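Local coordinates for protein fructokinase (Vibrio cholerae serotype O1, PDB 5EYN) that phosphorylates fructose with ATP, as a calcium-binding sugar kinase of the PfkB family, at residues Gln184-Thr189 against Gln208-Thr213. Numbering follows the deposited sequence.
Sequences QELQAT and QFLTGT
Gln187 reaches Leu210 because its CG lies anti to the backbone N (chi1 -174°) and the chain stays extended to CD (chi2 -177°). Its NE2 then donates to Leu210 O at 3.0 Å, with a fairly straight N-H...O angle of 160°. The acceptor lies close to the amide plane of Gln187. NE2 itself sits well above the carbonyl plane of Leu210. Gln187 CG also lies 3.8 Å from Leu210 O, so the side chain passes beside the carbonyl it binds.

Leu186 carries the apolar half of the contact. Its CD2 meets Leu210 CD2 at 4.1 Å, the two side chains crossing at about a right angle. The same CD2 touches Phe209 CE2 at 4.2 Å, at the ring edge and near its plane. Both leucines are buried, whereas Gln187 and Phe209 are exposed, so the hydrogen bond from the Gln187 amide lies on the outer side of the leucine pair. Val190 and Met191, further along helix 186-194, also touch Leu210.

Helix 204-211 ends here in a Schellman motif. Thr213 N bonds to Gln208 O at 3.0 Å, a weak bond joins Gly212 N to Phe209 O, and Gly212 has positive phi. Helix 186-194 and helix 204-211 flank strand 199-203 in sequence, and their contact belongs to the alpha/beta layering of the ribokinase-like PfkB fold.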
ATOM      1  N   GLN A 184      17.786  -2.009 -15.084  1.00 13.20           N
ATOM      2  CA  GLN A 184      18.970  -2.378 -15.845  1.00 14.32           C
ATOM      3  C   GLN A 184      20.210  -2.544 -14.951  1.00 14.41           C
ATOM      4  O   GLN A 184      21.218  -3.088 -15.387  1.00 15.51           O
ATOM      5  CB  GLN A 184      19.228  -1.355 -16.961  1.00 16.64           C
ATOM      6  CG  GLN A 184      19.807  -0.032 -16.509  1.00 19.09           C
ATOM      7  CD  GLN A 184      18.795   0.948 -15.916  1.00 20.20           C
ATOM      8  OE1 GLN A 184      17.571   0.680 -15.814  1.00 19.53           O
ATOM      9  NE2 GLN A 184      19.310   2.111 -15.521  1.00 21.21           N
ATOM     10  N   GLU A 185      20.123  -2.076 -13.704  1.00 11.91           N
ATOM     11  CA  GLU A 185      21.213  -2.208 -12.740  1.00 10.87           C
ATOM     12  C   GLU A 185      21.125  -3.497 -11.929  1.00 10.05           C
ATOM     13  O   GLU A 185      22.066  -3.853 -11.230  1.00 10.29           O
ATOM     14  CB  GLU A 185      21.227  -0.990 -11.813  1.00 10.36           C
ATOM     15  CG  GLU A 185      21.528   0.301 -12.578  1.00 11.39           C
ATOM     16  CD  GLU A 185      21.471   1.569 -11.754  1.00 12.16           C
ATOM     17  OE1 GLU A 185      21.621   2.659 -12.370  1.00 13.58           O
ATOM     18  OE2 GLU A 185      21.301   1.506 -10.520  1.00 12.19           O
ATOM     19  N   LEU A 186      20.009  -4.202 -12.023  1.00  9.65           N
ATOM     20  CA  LEU A 186      19.797  -5.365 -11.174  1.00 10.25           C
ATOM     21  C   LEU A 186      20.870  -6.429 -11.361  1.00  9.34           C
ATOM     22  O   LEU A 186      21.461  -6.900 -10.390  1.00  8.80           O
ATOM     23  CB  LEU A 186      18.417  -5.957 -11.450  1.00  9.62           C
ATOM     24  CG  LEU A 186      17.971  -7.136 -10.576  1.00  9.94           C
ATOM     25  CD1 LEU A 186      16.443  -7.233 -10.495  1.00 11.99           C
ATOM     26  CD2 LEU A 186      18.520  -8.438 -11.124  1.00 10.60           C
ATOM     27  N   GLN A 187      21.115  -6.848 -12.593  1.00 10.62           N
ATOM     28  CA  GLN A 187      21.994  -7.989 -12.795  0.99 11.22           C
ATOM     29  C   GLN A 187      23.379  -7.733 -12.223  1.00 10.34           C
ATOM     30  O   GLN A 187      23.898  -8.530 -11.455  1.00 11.03           O
ATOM     31  CB  GLN A 187      22.106  -8.358 -14.267  0.85 13.17           C
ATOM     32  CG  GLN A 187      22.903  -9.641 -14.509  0.87 15.47           C
ATOM     33  CD  GLN A 187      23.063  -9.954 -15.976  0.75 15.86           C
ATOM     34  OE1 GLN A 187      23.186  -9.054 -16.800  0.58 16.39           O
ATOM     35  NE2 GLN A 187      23.061 -11.237 -16.312  0.54 16.21           N
ATOM     36  N   ALA A 188      23.974  -6.609 -12.586  1.00 10.13           N
ATOM     37  CA  ALA A 188      25.325  -6.307 -12.141  1.00 10.99           C
ATOM     38  C   ALA A 188      25.399  -6.094 -10.635  1.00  9.87           C
ATOM     39  O   ALA A 188      26.365  -6.481  -9.984  1.00 10.28           O
ATOM     40  CB  ALA A 188      25.845  -5.087 -12.858  1.00 13.46           C
ATOM     41  N   THR A 189      24.404  -5.427 -10.077  1.00  9.07           N
ATOM     42  CA  THR A 189      24.421  -5.131  -8.645  1.00  8.86           C
ATOM     43  C   THR A 189      24.282  -6.420  -7.830  1.00  8.04           C
ATOM     44  O   THR A 189      25.008  -6.656  -6.865  1.00  8.15           O
ATOM     45  CB  THR A 189      23.300  -4.154  -8.281  1.00  8.42           C
ATOM     46  OG1 THR A 189      23.458  -2.936  -9.016  1.00 10.26           O
ATOM     47  CG2 THR A 189      23.308  -3.836  -6.813  1.00  9.13           C
ATOM     48  N   GLN A 208      19.564 -19.103 -13.380  1.00 13.83           N
ATOM     49  CA  GLN A 208      19.597 -19.011 -14.836  1.00 14.93           C
ATOM     50  C   GLN A 208      19.435 -17.576 -15.321  1.00 13.89           C
ATOM     51  O   GLN A 208      20.122 -17.149 -16.238  1.00 13.79           O
ATOM     52  CB  GLN A 208      18.544 -19.929 -15.464  1.00 17.09           C
ATOM     53  CG  GLN A 208      18.898 -21.387 -15.264  1.00 19.94           C
ATOM     54  CD  GLN A 208      17.951 -22.355 -15.938  1.00 23.06           C
ATOM     55  OE1 GLN A 208      17.201 -21.997 -16.854  1.00 25.58           O
ATOM     56  NE2 GLN A 208      17.988 -23.601 -15.491  1.00 23.70           N
ATOM     57  N   PHE A 209      18.537 -16.831 -14.692  1.00 13.93           N
ATOM     58  CA  PHE A 209      18.310 -15.440 -15.068  1.00 13.64           C
ATOM     59  C   PHE A 209      19.574 -14.616 -14.854  1.00 13.75           C
ATOM     60  O   PHE A 209      19.982 -13.855 -15.715  1.00 14.78           O
ATOM     61  CB  PHE A 209      17.164 -14.851 -14.245  1.00 15.66           C
ATOM     62  CG  PHE A 209      16.888 -13.412 -14.544  1.00 19.21           C
ATOM     63  CD1 PHE A 209      16.089 -13.056 -15.619  1.00 22.65           C
ATOM     64  CD2 PHE A 209      17.428 -12.411 -13.758  1.00 20.60           C
ATOM     65  CE1 PHE A 209      15.833 -11.738 -15.898  1.00 24.43           C
ATOM     66  CE2 PHE A 209      17.165 -11.080 -14.036  1.00 22.67           C
ATOM     67  CZ  PHE A 209      16.373 -10.748 -15.105  1.00 23.68           C
ATOM     68  N   LEU A 210      20.202 -14.780 -13.702  1.00 11.98           N
ATOM     69  CA  LEU A 210      21.339 -13.935 -13.351  1.00 11.01           C
ATOM     70  C   LEU A 210      22.583 -14.254 -14.155  1.00 13.79           C
ATOM     71  O   LEU A 210      23.452 -13.406 -14.297  1.00 15.07           O
ATOM     72  CB  LEU A 210      21.645 -14.064 -11.865  1.00  9.41           C
ATOM     73  CG  LEU A 210      20.630 -13.378 -10.960  1.00  8.41           C
ATOM     74  CD1 LEU A 210      20.809 -13.830  -9.520  1.00  8.71           C
ATOM     75  CD2 LEU A 210      20.723 -11.851 -11.057  1.00  9.47           C
ATOM     76  N   THR A 211      22.665 -15.473 -14.670  1.00 14.13           N
ATOM     77  CA  THR A 211      23.804 -15.899 -15.471  1.00 15.66           C
ATOM     78  C   THR A 211      23.493 -15.958 -16.967  1.00 17.03           C
ATOM     79  O   THR A 211      24.390 -16.193 -17.770  1.00 19.10           O
ATOM     80  CB  THR A 211      24.308 -17.280 -15.024  1.00 15.21           C
ATOM     81  OG1 THR A 211      23.245 -18.236 -15.133  1.00 15.71           O
ATOM     82  CG2 THR A 211      24.832 -17.213 -13.597  1.00 15.37           C
ATOM     83  N   GLY A 212      22.235 -15.755 -17.348  1.00 16.61           N
ATOM     84  CA  GLY A 212      21.857 -15.794 -18.752  1.00 18.16           C
ATOM     85  C   GLY A 212      21.993 -17.176 -19.368  1.00 19.78           C
ATOM     86  O   GLY A 212      22.316 -17.318 -20.551  1.00 20.83           O
ATOM     87  N   THR A 213      21.726 -18.203 -18.571  1.00 19.37           N
ATOM     88  CA  THR A 213      21.888 -19.576 -19.014  1.00 19.51           C
ATOM     89  C   THR A 213      20.551 -20.309 -19.039  1.00 20.86           C
ATOM     90  O   THR A 213      19.535 -19.789 -18.581  1.00 20.64           O
ATOM     91  CB  THR A 213      22.863 -20.340 -18.104  1.00 19.20           C
ATOM     92  OG1 THR A 213      22.379 -20.323 -16.764  1.00 19.40           O
ATOM     93  CG2 THR A 213      24.242 -19.710 -18.129  1.00 19.67           C
TER